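Long-range contacts in Alpha/beta hydrolase fold protein (Sphaerobacter thermophilus, PDB 3R0V), which probably acts as a hydrolase of the alpha/beta-hydrolase family and holds D-malate in a pocket in this crystal: residues Pro119-Val123 against Met192-Pro198; Tyr69-Glu74 against Tyr187-Val191; Gly87-Gly93 against Pro110-Val116. One frame throughout, in Å; residues are numbered along the deposited sequence.

Interaction 1 (Pro119-Val123 against Met192-Pro198); sequences PPYAV and MGDNTIP
Two irregular segments interlock here, one following strand 111-117 and the other leaving helix 185-192, so that the outgoing and returning ends of the helical insertion of the alpha/beta-hydrolase fold meet beside the D-malate pocket, which Pro120 lines. In the first, Pro120 is the centre of an inverse gamma turn (phi/psi -86/46), after which Tyr121 and Ala122 run extended. In the second, Gly193 breaks the helix with positive phi, and a type II' turn from Met192 to Asn195 is closed by Asn195 N to Met192 O at 2.9 Å. An Asx turn follows: Asp194 OD1 accepts from Thr196 N at 3.0 Å. The nearest CA atoms are those of Tyr121 and Asn195, 4.5 Å apart, and just beyond, Ala122 N donates to Asn195 O at 2.8 Å.

The main bump is the Tyr121 side chain (chi1 m), which fills a hollow formed by Met192, Ile197 and Pro198. Selenomethionine Met192 curls back in an mmm rotamer and sets CE over the ring face, 3.5 Å from the ring centroid, a CH-pi contact; CE also lies 3.8 Å from Pro120 CG. Ile197 CG1 packs 3.6 Å from Tyr121 CB, and Pro198 CD 3.9 Å from Tyr121 CE1. Farther along, Val123 CG1 meets Ile197 CD1 at 3.6 Å. Two waters bridge the segments, one between Pro120 O and Asn195 OD1, the other between Ala122 O and Ile197 N.

Leu228 of helix 219-231 meets both Pro119 and Ile197, while helix 96-106 touches Pro119 through Ala98 and Met192 through Ser96.

Interaction 2 (Tyr69-Glu74 against Tyr187-Val191); sequences YAVERE and YDHAV
Residues 69-70 approach helix 71-84 in extended conformation, and residues 187-191 form a regular turn of helix 185-192, with Val191 N bonded to Tyr187 O at 3.0 Å. The nearest CA pairs are Val71-Val191 at 5.8 Å and Tyr69-Tyr187 at 7.2 Å. The contact is an offset aromatic stack that joins the alpha/beta-hydrolase core to the helical insertion between strands 111-117 and 209-213. The planes of the Tyr69 (chi1 t) and Tyr187 (chi1 m) rings are 12° from parallel, their centroids 4.1 Å apart, with CD1 of Tyr69 3.4 Å from CD1 of Tyr187. The far end of the Tyr187 ring is held by a hydrogen bond from its hydroxyl to Asp65. Beside the stack, Ala190 CB sits 3.7 Å from Tyr69 CE2 and 4.0 Å from Val71 CG2. Glu74 also forms a salt bridge with Arg57. Tyr69 OH donates to Glu74 OE1 at 2.6 Å and rests 3.5 Å from Val191 CG2.

Interaction 3 (Gly87-Gly93 against Pro110-Val116); sequences GAAFVFG and PITRLAV
Strands 89-94 and 111-117 run side by side in parallel; the axes of residues 89-93 and 114-116 approach to 4.7 Å and are parallel within 9°. Pro110 starts the pairing: its CG lies 3.2 Å from Gly87 O, and its carbonyl O accepts from Ala89 N at 3.2 Å. Ile111 pairs with Ala89 and places CG2 3.8 Å from Val91 CG2. At Thr112 the chain turns a corner (phi/psi -92/-31); its N still donates to Ala89 O at 3.0 Å, but the bend makes a beta bulge that shifts the register by one, so that Val91 is paired with Leu114. Arg113 returns to an extended backbone and offers its O to Val91 N at 3.0 Å, while its CD lies 3.4 Å from Phe90 CE1. Leu114 (chi1 t) brings CD1 3.9 Å from Val91 CG1, on the face that Ser101 and Leu102 of helix 96-106 cover. Ala115, paired with Phe92, bonds twice, donating through N to Val91 O at 2.9 Å and accepting through O from Gly93 N, also at 2.9 Å. Its CB packs 3.9 Å from Phe92 CD1 on the other face, beneath Leu256 of helix 249-260. Val116 closes the series opposite Gly93, with a CA-H...O contact of 3.3 Å from its CA to Gly93 O. Linked by helix 96-106, these central strands make a beta-alpha-beta unit of the alpha/beta-hydrolase fold, and Gly93 opens the GxSxG sequence expected of the nucleophile elbow, which probably presents Ser95 as nucleophile.

From the N terminus, residues 69-74 open interaction 2 as helix 71-84 begins. The chain then passes into strand 89-94, and interaction 3 closes a short loop around helix 96-106, entirely nested within the longer loop of interaction 2. Strand 111-117 leads straight into 119-123, where interaction 1 opens. After the largely helical insertion, helix 185-192 closes interaction 2 with residues 187-191, and the very next residues, 192-198, close interaction 1, so these two cross. Interaction 3 thus joins two neighbouring central strands of the sheet, interaction 1 brings the outgoing and returning ends of the insertion together, and interaction 2 ties the returning helix to the start of helix 71-84.

Interaction 1 (Pro119-Val123 against Met192-Pro198)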
ATOM      1  N   PRO A 119       6.460   2.543   3.298  1.00 12.13           N
ATOM      2  CA  PRO A 119       6.782   1.920   2.009  1.00 12.81           C
ATOM      3  C   PRO A 119       7.947   0.931   2.174  1.00 12.41           C
ATOM      4  O   PRO A 119       9.006   1.324   2.665  1.00 12.94           O
ATOM      5  CB  PRO A 119       7.196   3.115   1.134  1.00 14.89           C
ATOM      6  CG  PRO A 119       7.517   4.207   2.082  1.00 19.01           C
ATOM      7  CD  PRO A 119       6.677   3.999   3.302  1.00 13.84           C
ATOM      8  N   PRO A 120       7.746  -0.338   1.794  1.00 12.82           N
ATOM      9  CA  PRO A 120       8.728  -1.372   2.166  1.00 10.62           C
ATOM     10  C   PRO A 120       9.910  -1.506   1.206  1.00 10.91           C
ATOM     11  O   PRO A 120      10.266  -2.621   0.807  1.00 11.90           O
ATOM     12  CB  PRO A 120       7.890  -2.661   2.187  1.00 12.10           C
ATOM     13  CG  PRO A 120       6.787  -2.395   1.167  1.00 11.69           C
ATOM     14  CD  PRO A 120       6.487  -0.916   1.277  1.00 13.50           C
ATOM     15  N   TYR A 121      10.496  -0.385   0.815  1.00 10.33           N
ATOM     16  CA  TYR A 121      11.752  -0.423   0.071  1.00  9.86           C
ATOM     17  C   TYR A 121      12.866  -0.748   1.056  1.00 12.52           C
ATOM     18  O   TYR A 121      12.671  -0.704   2.264  1.00 13.23           O
ATOM     19  CB  TYR A 121      12.037   0.907  -0.635  1.00 11.35           C
ATOM     20  CG  TYR A 121      11.073   1.190  -1.753  1.00 10.97           C
ATOM     21  CD1 TYR A 121      11.275   0.635  -3.005  1.00 12.14           C
ATOM     22  CD2 TYR A 121       9.948   1.988  -1.551  1.00 12.84           C
ATOM     23  CE1 TYR A 121      10.386   0.872  -4.042  1.00 11.76           C
ATOM     24  CE2 TYR A 121       9.062   2.235  -2.581  1.00 13.13           C
ATOM     25  CZ  TYR A 121       9.286   1.669  -3.819  1.00 10.92           C
ATOM     26  OH  TYR A 121       8.380   1.911  -4.833  1.00 13.61           O
ATOM     27  N   ALA A 122      14.037  -1.086   0.528  1.00 12.92           N
ATOM     28  CA  ALA A 122      15.195  -1.399   1.351  1.00 11.80           C
ATOM     29  C   ALA A 122      16.352  -0.511   0.936  1.00 12.92           C
ATOM     30  O   ALA A 122      16.620  -0.369  -0.260  1.00 15.11           O
ATOM     31  CB  ALA A 122      15.575  -2.864   1.170  1.00 17.15           C
ATOM     32  N   VAL A 123      17.046   0.084   1.904  1.00 12.94           N
ATOM     33  CA  VAL A 123      18.195   0.925   1.587  1.00 13.43           C
ATOM     34  C   VAL A 123      19.482   0.525   2.304  1.00 13.10           C
ATOM     35  O   VAL A 123      20.506   1.172   2.124  1.00 16.28           O
ATOM     36  CB  VAL A 123      17.919   2.403   1.897  1.00 12.77           C
ATOM     37  CG1 VAL A 123      16.745   2.893   1.059  1.00 14.41           C
ATOM     38  CG2 VAL A 123      17.648   2.596   3.396  1.00 14.37           C
HETATM   39  N   MSE A 192       6.870  -3.753  -6.099  1.00 10.96           N
HETATM   40  CA  MSE A 192       8.044  -3.402  -5.312  1.00 12.66           C
HETATM   41  C   MSE A 192       9.379  -3.683  -6.005  1.00 13.42           C
HETATM   42  O   MSE A 192      10.421  -3.256  -5.525  1.00 12.95           O
HETATM   43  CB  MSE A 192       7.981  -4.095  -3.933  1.00 11.69           C
HETATM   44  CG  MSE A 192       6.804  -3.609  -3.081  1.00 11.84           C
HETATM   45 SE   MSE A 192       6.823  -1.683  -2.768  0.64 11.86          SE
HETATM   46  CE  MSE A 192       8.635  -1.590  -2.090  1.00 13.68           C
ATOM     47  N   GLY A 193       9.348  -4.404  -7.120  1.00 13.77           N
ATOM     48  CA  GLY A 193      10.570  -4.733  -7.839  1.00 14.64           C
ATOM     49  C   GLY A 193      11.454  -5.596  -6.963  1.00 14.72           C
ATOM     50  O   GLY A 193      11.002  -6.625  -6.463  1.00 16.96           O
ATOM     51  N   ASP A 194      12.705  -5.185  -6.762  1.00 13.54           N
ATOM     52  CA  ASP A 194      13.601  -5.896  -5.842  1.00 13.57           C
ATOM     53  C   ASP A 194      13.800  -5.105  -4.545  1.00 12.77           C
ATOM     54  O   ASP A 194      14.784  -5.297  -3.811  1.00 13.64           O
ATOM     55  CB  ASP A 194      14.956  -6.161  -6.498  1.00 15.23           C
ATOM     56  CG  ASP A 194      15.671  -4.881  -6.900  1.00 14.79           C
ATOM     57  OD1 ASP A 194      15.152  -3.774  -6.605  1.00 15.00           O
ATOM     58  OD2 ASP A 194      16.762  -4.984  -7.497  1.00 15.85           O
ATOM     59  N   ASN A 195      12.848  -4.217  -4.289  1.00 13.55           N
ATOM     60  CA  ASN A 195      12.821  -3.350  -3.113  1.00 12.68           C
ATOM     61  C   ASN A 195      13.785  -2.184  -3.146  1.00 13.23           C
ATOM     62  O   ASN A 195      13.846  -1.418  -2.199  1.00 15.15           O
ATOM     63  CB  ASN A 195      13.008  -4.135  -1.817  1.00 14.53           C
ATOM     64  CG  ASN A 195      11.957  -5.198  -1.633  1.00 15.18           C
ATOM     65  OD1 ASN A 195      10.792  -5.012  -1.991  1.00 15.19           O
ATOM     66  ND2 ASN A 195      12.366  -6.330  -1.088  1.00 14.42           N
ATOM     67  N   THR A 196      14.533  -2.034  -4.228  1.00 11.76           N
ATOM     68  CA  THR A 196      15.366  -0.853  -4.337  1.00 12.93           C
ATOM     69  C   THR A 196      14.541   0.357  -4.794  1.00 11.56           C
ATOM     70  O   THR A 196      13.581   0.231  -5.572  1.00 11.88           O
ATOM     71  CB  THR A 196      16.613  -1.088  -5.223  1.00 12.67           C
ATOM     72  OG1 THR A 196      16.210  -1.367  -6.560  1.00 15.04           O
ATOM     73  CG2 THR A 196      17.433  -2.261  -4.692  1.00 14.58           C
ATOM     74  N   ILE A 197      14.895   1.529  -4.283  1.00 12.22           N
ATOM     75  CA  ILE A 197      14.158   2.737  -4.639  1.00 12.51           C
ATOM     76  C   ILE A 197      14.537   3.241  -6.032  1.00 12.02           C
ATOM     77  O   ILE A 197      15.716   3.397  -6.331  1.00 13.13           O
ATOM     78  CB  ILE A 197      14.427   3.867  -3.633  1.00 12.65           C
ATOM     79  CG1 ILE A 197      13.995   3.444  -2.228  1.00 13.35           C
ATOM     80  CG2 ILE A 197      13.705   5.150  -4.077  1.00 13.17           C
ATOM     81  CD1 ILE A 197      14.357   4.436  -1.167  1.00 13.98           C
ATOM     82  N   PRO A 198      13.534   3.496  -6.890  1.00 12.05           N
ATOM     83  CA  PRO A 198      13.831   4.158  -8.171  1.00 12.44           C
ATOM     84  C   PRO A 198      14.055   5.651  -7.948  1.00 13.81           C
ATOM     85  O   PRO A 198      13.193   6.491  -8.208  1.00 14.70           O
ATOM     86  CB  PRO A 198      12.574   3.897  -9.012  1.00 14.50           C
ATOM     87  CG  PRO A 198      11.482   3.694  -8.021  1.00 15.67           C
ATOM     88  CD  PRO A 198      12.115   3.118  -6.767  1.00 13.54           C
TER
HETATM   89  O   HOH W   1       9.081  -5.322   0.100  1.00 16.67           O
HETATM   90  O   HOH W   2      17.155   1.373  -2.413  1.00 16.41           O

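Interaction 2 (Tyr69-Glu74 against Tyr187-Val191)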
ATOM      1  N   TYR A  69      -0.989  -9.829 -15.694  1.00 13.72           N
ATOM      2  CA  TYR A  69      -0.688  -8.781 -14.744  1.00 13.37           C
ATOM      3  C   TYR A  69       0.426  -7.888 -15.280  1.00 13.47           C
ATOM      4  O   TYR A  69       1.369  -8.362 -15.913  1.00 14.94           O
ATOM      5  CB  TYR A  69      -0.272  -9.359 -13.384  1.00 14.44           C
ATOM      6  CG  TYR A  69       0.026  -8.233 -12.424  1.00 14.14           C
ATOM      7  CD1 TYR A  69      -0.999  -7.587 -11.747  1.00 13.10           C
ATOM      8  CD2 TYR A  69       1.321  -7.782 -12.250  1.00 12.94           C
ATOM      9  CE1 TYR A  69      -0.732  -6.524 -10.909  1.00 12.90           C
ATOM     10  CE2 TYR A  69       1.605  -6.726 -11.426  1.00 13.19           C
ATOM     11  CZ  TYR A  69       0.578  -6.108 -10.752  1.00 11.98           C
ATOM     12  OH  TYR A  69       0.880  -5.049  -9.943  1.00 13.59           O
ATOM     13  N   ALA A  70       0.310  -6.589 -15.022  1.00 12.21           N
ATOM     14  CA  ALA A  70       1.415  -5.654 -15.182  1.00 12.69           C
ATOM     15  C   ALA A  70       1.201  -4.554 -14.163  1.00 12.41           C
ATOM     16  O   ALA A  70       0.057  -4.205 -13.857  1.00 11.88           O
ATOM     17  CB  ALA A  70       1.445  -5.067 -16.597  1.00 12.76           C
ATOM     18  N   VAL A  71       2.295  -4.013 -13.630  1.00  9.91           N
ATOM     19  CA  VAL A  71       2.197  -2.900 -12.696  1.00 11.59           C
ATOM     20  C   VAL A  71       1.419  -1.744 -13.339  1.00 12.48           C
ATOM     21  O   VAL A  71       0.620  -1.086 -12.670  1.00 11.71           O
ATOM     22  CB  VAL A  71       3.586  -2.436 -12.190  1.00 11.90           C
ATOM     23  CG1 VAL A  71       3.460  -1.251 -11.240  1.00 12.76           C
ATOM     24  CG2 VAL A  71       4.319  -3.590 -11.508  1.00 15.02           C
ATOM     25  N   GLU A  72       1.623  -1.516 -14.637  1.00 11.20           N
ATOM     26  CA  GLU A  72       0.909  -0.449 -15.335  1.00 12.94           C
ATOM     27  C   GLU A  72      -0.609  -0.599 -15.221  1.00 11.67           C
ATOM     28  O   GLU A  72      -1.333   0.401 -15.179  1.00 11.52           O
ATOM     29  CB  GLU A  72       1.340  -0.386 -16.801  1.00 11.52           C
ATOM     30  CG  GLU A  72       0.901   0.887 -17.520  1.00 13.71           C
ATOM     31  CD  GLU A  72       1.762   2.085 -17.152  1.00 22.71           C
ATOM     32  OE1 GLU A  72       2.914   1.894 -16.692  1.00 19.62           O
ATOM     33  OE2 GLU A  72       1.286   3.226 -17.333  1.00 29.44           O
ATOM     34  N   ARG A  73      -1.099  -1.836 -15.166  1.00 10.48           N
ATOM     35  CA  ARG A  73      -2.538  -2.033 -15.017  1.00  9.80           C
ATOM     36  C   ARG A  73      -3.020  -1.494 -13.670  1.00 10.45           C
ATOM     37  O   ARG A  73      -4.111  -0.931 -13.604  1.00 11.49           O
ATOM     38  CB  ARG A  73      -2.955  -3.502 -15.169  1.00 11.09           C
ATOM     39  CG  ARG A  73      -2.563  -4.150 -16.490  1.00 11.96           C
ATOM     40  CD  ARG A  73      -3.338  -3.561 -17.680  1.00 11.62           C
ATOM     41  NE  ARG A  73      -2.660  -2.400 -18.243  1.00 13.56           N
ATOM     42  CZ  ARG A  73      -1.573  -2.470 -19.006  1.00 12.47           C
ATOM     43  NH1 ARG A  73      -1.031  -1.356 -19.485  1.00 15.91           N
ATOM     44  NH2 ARG A  73      -1.026  -3.649 -19.293  1.00 14.25           N
ATOM     45  N   GLU A  74      -2.239  -1.677 -12.604  1.00 10.94           N
ATOM     46  CA  GLU A  74      -2.661  -1.149 -11.303  1.00  9.58           C
ATOM     47  C   GLU A  74      -2.545   0.376 -11.207  1.00 10.89           C
ATOM     48  O   GLU A  74      -3.323   1.014 -10.490  1.00 11.49           O
ATOM     49  CB  GLU A  74      -1.923  -1.832 -10.149  1.00  9.54           C
ATOM     50  CG  GLU A  74      -2.208  -3.329 -10.098  1.00  9.89           C
ATOM     51  CD  GLU A  74      -2.121  -3.890  -8.689  1.00 11.89           C
ATOM     52  OE1 GLU A  74      -1.045  -4.384  -8.293  1.00 13.06           O
ATOM     53  OE2 GLU A  74      -3.127  -3.817  -7.960  1.00 13.45           O
ATOM     54  N   TYR A 187       1.664  -9.892  -7.318  1.00 10.77           N
ATOM     55  CA  TYR A 187       1.408  -8.548  -7.835  1.00 12.29           C
ATOM     56  C   TYR A 187       2.167  -7.521  -7.008  1.00 12.53           C
ATOM     57  O   TYR A 187       2.803  -6.615  -7.554  1.00 11.79           O
ATOM     58  CB  TYR A 187      -0.078  -8.215  -7.773  1.00 11.75           C
ATOM     59  CG  TYR A 187      -0.984  -9.084  -8.612  1.00 10.35           C
ATOM     60  CD1 TYR A 187      -0.481 -10.071  -9.443  1.00 13.12           C
ATOM     61  CD2 TYR A 187      -2.359  -8.868  -8.601  1.00 14.27           C
ATOM     62  CE1 TYR A 187      -1.332 -10.848 -10.224  1.00 17.87           C
ATOM     63  CE2 TYR A 187      -3.208  -9.622  -9.373  1.00 15.17           C
ATOM     64  CZ  TYR A 187      -2.691 -10.614 -10.182  1.00 14.69           C
ATOM     65  OH  TYR A 187      -3.546 -11.370 -10.960  1.00 20.49           O
ATOM     66  N   ASP A 188       2.105  -7.658  -5.687  1.00 11.09           N
ATOM     67  CA  ASP A 188       2.835  -6.736  -4.829  1.00 11.48           C
ATOM     68  C   ASP A 188       4.343  -6.898  -4.982  1.00 11.74           C
ATOM     69  O   ASP A 188       5.086  -5.917  -4.912  1.00 13.27           O
ATOM     70  CB  ASP A 188       2.352  -6.853  -3.392  1.00 12.13           C
ATOM     71  CG  ASP A 188       0.999  -6.178  -3.211  1.00 13.32           C
ATOM     72  OD1 ASP A 188      -0.025  -6.866  -3.069  1.00 17.66           O
ATOM     73  OD2 ASP A 188       0.966  -4.928  -3.280  1.00 15.24           O
ATOM     74  N   HIS A 189       4.804  -8.124  -5.222  1.00 11.30           N
ATOM     75  CA  HIS A 189       6.222  -8.307  -5.497  1.00 11.21           C
ATOM     76  C   HIS A 189       6.624  -7.525  -6.757  1.00 12.13           C
ATOM     77  O   HIS A 189       7.653  -6.841  -6.779  1.00 12.31           O
ATOM     78  CB  HIS A 189       6.547  -9.794  -5.641  1.00 12.36           C
ATOM     79  CG  HIS A 189       8.008 -10.072  -5.830  1.00 14.15           C
ATOM     80  ND1 HIS A 189       8.482 -11.282  -6.287  1.00 23.86           N
ATOM     81  CD2 HIS A 189       9.097  -9.288  -5.642  1.00 19.55           C
ATOM     82  CE1 HIS A 189       9.802 -11.238  -6.359  1.00 20.92           C
ATOM     83  NE2 HIS A 189      10.200 -10.038  -5.976  1.00 18.55           N
ATOM     84  N   ALA A 190       5.792  -7.586  -7.793  1.00 11.04           N
ATOM     85  CA  ALA A 190       6.072  -6.839  -9.017  1.00 11.92           C
ATOM     86  C   ALA A 190       6.085  -5.319  -8.803  1.00 10.71           C
ATOM     87  O   ALA A 190       6.943  -4.616  -9.342  1.00 12.30           O
ATOM     88  CB  ALA A 190       5.071  -7.226 -10.113  1.00 12.17           C
ATOM     89  N   VAL A 191       5.129  -4.814  -8.026  1.00 10.01           N
ATOM     90  CA  VAL A 191       5.081  -3.392  -7.705  1.00 11.61           C
ATOM     91  C   VAL A 191       6.397  -2.954  -7.050  1.00 12.13           C
ATOM     92  O   VAL A 191       6.973  -1.919  -7.404  1.00 11.43           O
ATOM     93  CB  VAL A 191       3.909  -3.087  -6.757  1.00 10.85           C
ATOM     94  CG1 VAL A 191       4.049  -1.680  -6.148  1.00 12.52           C
ATOM     95  CG2 VAL A 191       2.584  -3.261  -7.489  1.00 11.49           C
TER

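Interaction 3 (Gly87-Gly93 against Pro110-Val116)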
ATOM      1  N   GLY A  87     -11.409  13.437 -10.514  1.00 13.55           N
ATOM      2  CA  GLY A  87     -10.414  13.719 -11.534  1.00 12.65           C
ATOM      3  C   GLY A  87      -9.044  14.075 -10.997  1.00 12.26           C
ATOM      4  O   GLY A  87      -8.060  14.076 -11.747  1.00 11.70           O
ATOM      5  N   ALA A  88      -8.985  14.398  -9.710  1.00 10.15           N
ATOM      6  CA  ALA A  88      -7.732  14.604  -9.000  1.00 10.31           C
ATOM      7  C   ALA A  88      -8.001  14.308  -7.532  1.00 10.41           C
ATOM      8  O   ALA A  88      -9.137  14.452  -7.067  1.00 12.71           O
ATOM      9  CB  ALA A  88      -7.255  16.040  -9.159  1.00 12.31           C
ATOM     10  N   ALA A  89      -6.979  13.919  -6.787  1.00 10.15           N
ATOM     11  CA  ALA A  89      -7.199  13.638  -5.382  1.00 10.56           C
ATOM     12  C   ALA A  89      -5.917  13.664  -4.599  1.00 11.21           C
ATOM     13  O   ALA A  89      -4.830  13.518  -5.159  1.00 11.73           O
ATOM     14  CB  ALA A  89      -7.856  12.275  -5.218  1.00 13.33           C
ATOM     15  N   PHE A  90      -6.068  13.816  -3.288  1.00 11.58           N
ATOM     16  CA  PHE A  90      -5.014  13.483  -2.338  1.00 11.01           C
ATOM     17  C   PHE A  90      -4.957  11.955  -2.271  1.00 12.52           C
ATOM     18  O   PHE A  90      -5.988  11.291  -2.422  1.00 12.71           O
ATOM     19  CB  PHE A  90      -5.370  14.008  -0.949  1.00 11.45           C
ATOM     20  CG  PHE A  90      -5.606  15.493  -0.875  1.00 12.72           C
ATOM     21  CD1 PHE A  90      -4.954  16.375  -1.721  1.00 14.39           C
ATOM     22  CD2 PHE A  90      -6.492  16.005   0.060  1.00 14.04           C
ATOM     23  CE1 PHE A  90      -5.173  17.752  -1.622  1.00 16.29           C
ATOM     24  CE2 PHE A  90      -6.722  17.368   0.154  1.00 13.65           C
ATOM     25  CZ  PHE A  90      -6.065  18.243  -0.699  1.00 15.12           C
ATOM     26  N   VAL A  91      -3.777  11.387  -2.034  1.00 10.76           N
ATOM     27  CA  VAL A  91      -3.662   9.933  -1.948  1.00 11.11           C
ATOM     28  C   VAL A  91      -2.917   9.554  -0.686  1.00 11.45           C
ATOM     29  O   VAL A  91      -1.909  10.175  -0.360  1.00 12.23           O
ATOM     30  CB  VAL A  91      -2.935   9.340  -3.178  1.00 10.16           C
ATOM     31  CG1 VAL A  91      -2.561   7.876  -2.949  1.00 12.41           C
ATOM     32  CG2 VAL A  91      -3.797   9.483  -4.413  1.00 11.95           C
ATOM     33  N   PHE A  92      -3.441   8.561   0.036  1.00 10.64           N
ATOM     34  CA  PHE A  92      -2.715   7.937   1.140  1.00  9.89           C
ATOM     35  C   PHE A  92      -2.469   6.478   0.785  1.00 12.19           C
ATOM     36  O   PHE A  92      -3.417   5.718   0.598  1.00 11.86           O
ATOM     37  CB  PHE A  92      -3.508   8.015   2.452  1.00 11.63           C
ATOM     38  CG  PHE A  92      -2.902   7.202   3.584  1.00 11.05           C
ATOM     39  CD1 PHE A  92      -1.595   7.416   3.990  1.00 14.39           C
ATOM     40  CD2 PHE A  92      -3.640   6.216   4.226  1.00 13.23           C
ATOM     41  CE1 PHE A  92      -1.030   6.667   5.020  1.00 14.24           C
ATOM     42  CE2 PHE A  92      -3.086   5.477   5.265  1.00 16.64           C
ATOM     43  CZ  PHE A  92      -1.787   5.709   5.658  1.00 15.31           C
ATOM     44  N   GLY A  93      -1.198   6.088   0.696  1.00 10.55           N
ATOM     45  CA  GLY A  93      -0.844   4.721   0.347  1.00 10.69           C
ATOM     46  C   GLY A  93      -0.196   4.002   1.515  1.00 12.28           C
ATOM     47  O   GLY A  93       0.670   4.545   2.207  1.00 12.22           O
ATOM     48  N   PRO A 110      -2.892  12.502 -11.651  1.00 12.46           N
ATOM     49  CA  PRO A 110      -3.287  13.746 -10.974  1.00 12.20           C
ATOM     50  C   PRO A 110      -3.488  13.568  -9.473  1.00 13.52           C
ATOM     51  O   PRO A 110      -4.600  13.646  -8.938  1.00 15.07           O
ATOM     52  CB  PRO A 110      -4.588  14.133 -11.689  1.00 13.64           C
ATOM     53  CG  PRO A 110      -5.147  12.844 -12.182  1.00 14.76           C
ATOM     54  CD  PRO A 110      -3.951  11.986 -12.536  1.00 14.39           C
ATOM     55  N   ILE A 111      -2.371  13.299  -8.803  1.00 12.71           N
ATOM     56  CA  ILE A 111      -2.293  13.220  -7.350  1.00 11.74           C
ATOM     57  C   ILE A 111      -1.780  14.572  -6.857  1.00 13.08           C
ATOM     58  O   ILE A 111      -0.677  15.000  -7.229  1.00 16.03           O
ATOM     59  CB  ILE A 111      -1.328  12.085  -6.927  1.00 12.37           C
ATOM     60  CG1 ILE A 111      -1.845  10.742  -7.464  1.00 12.30           C
ATOM     61  CG2 ILE A 111      -1.187  12.024  -5.416  1.00 11.76           C
ATOM     62  CD1 ILE A 111      -0.912   9.557  -7.248  1.00 13.48           C
ATOM     63  N   THR A 112      -2.578  15.251  -6.035  1.00 12.72           N
ATOM     64  CA  THR A 112      -2.241  16.622  -5.671  0.58 13.69           C
ATOM     65  C   THR A 112      -1.406  16.724  -4.390  1.00 12.75           C
ATOM     66  O   THR A 112      -0.590  17.632  -4.262  1.00 13.11           O
ATOM     67  CB  THR A 112      -3.491  17.490  -5.570  0.58 13.14           C
ATOM     68  OG1 THR A 112      -4.426  16.868  -4.684  0.58 14.36           O
ATOM     69  CG2 THR A 112      -4.140  17.640  -6.944  0.58 16.08           C
ATOM     70  N   ARG A 113      -1.608  15.789  -3.458  1.00 12.04           N
ATOM     71  CA  ARG A 113      -0.795  15.651  -2.248  0.51 12.28           C
ATOM     72  C   ARG A 113      -0.672  14.158  -1.984  1.00 11.01           C
ATOM     73  O   ARG A 113      -1.623  13.424  -2.204  1.00 13.12           O
ATOM     74  CB  ARG A 113      -1.464  16.322  -1.046  0.51 11.64           C
ATOM     75  CG  ARG A 113      -1.683  17.824  -1.205  0.51 12.89           C
ATOM     76  CD  ARG A 113      -2.260  18.443   0.062  0.51 15.90           C
ATOM     77  NE  ARG A 113      -2.327  19.899  -0.038  0.51 16.75           N
ATOM     78  CZ  ARG A 113      -1.461  20.723   0.543  0.51 23.88           C
ATOM     79  NH1 ARG A 113      -0.475  20.236   1.284  0.51 26.06           N
ATOM     80  NH2 ARG A 113      -1.589  22.036   0.392  0.51 25.79           N
ATOM     81  N   LEU A 114       0.488  13.715  -1.502  1.00 10.62           N
ATOM     82  CA  LEU A 114       0.712  12.280  -1.320  1.00 11.34           C
ATOM     83  C   LEU A 114       1.234  11.973   0.070  1.00 12.18           C
ATOM     84  O   LEU A 114       2.227  12.561   0.485  1.00 14.01           O
ATOM     85  CB  LEU A 114       1.723  11.788  -2.354  1.00 11.95           C
ATOM     86  CG  LEU A 114       2.166  10.323  -2.236  1.00 13.02           C
ATOM     87  CD1 LEU A 114       0.989   9.361  -2.397  1.00 13.87           C
ATOM     88  CD2 LEU A 114       3.257  10.016  -3.258  1.00 16.94           C
ATOM     89  N   ALA A 115       0.579  11.042   0.776  1.00 10.12           N
ATOM     90  CA  ALA A 115       1.068  10.553   2.054  1.00  9.96           C
ATOM     91  C   ALA A 115       1.276   9.057   1.923  1.00 10.44           C
ATOM     92  O   ALA A 115       0.453   8.348   1.333  1.00 11.23           O
ATOM     93  CB  ALA A 115       0.068  10.857   3.157  1.00 12.13           C
ATOM     94  N   VAL A 116       2.395   8.581   2.459  1.00 10.87           N
ATOM     95  CA  VAL A 116       2.715   7.155   2.404  1.00 10.63           C
ATOM     96  C   VAL A 116       3.159   6.645   3.770  1.00 12.01           C
ATOM     97  O   VAL A 116       3.896   7.321   4.491  1.00 13.69           O
ATOM     98  CB  VAL A 116       3.804   6.864   1.346  1.00 11.58           C
ATOM     99  CG1 VAL A 116       3.281   7.125  -0.064  1.00 13.04           C
ATOM    100  CG2 VAL A 116       5.079   7.683   1.622  1.00 14.12           C
TER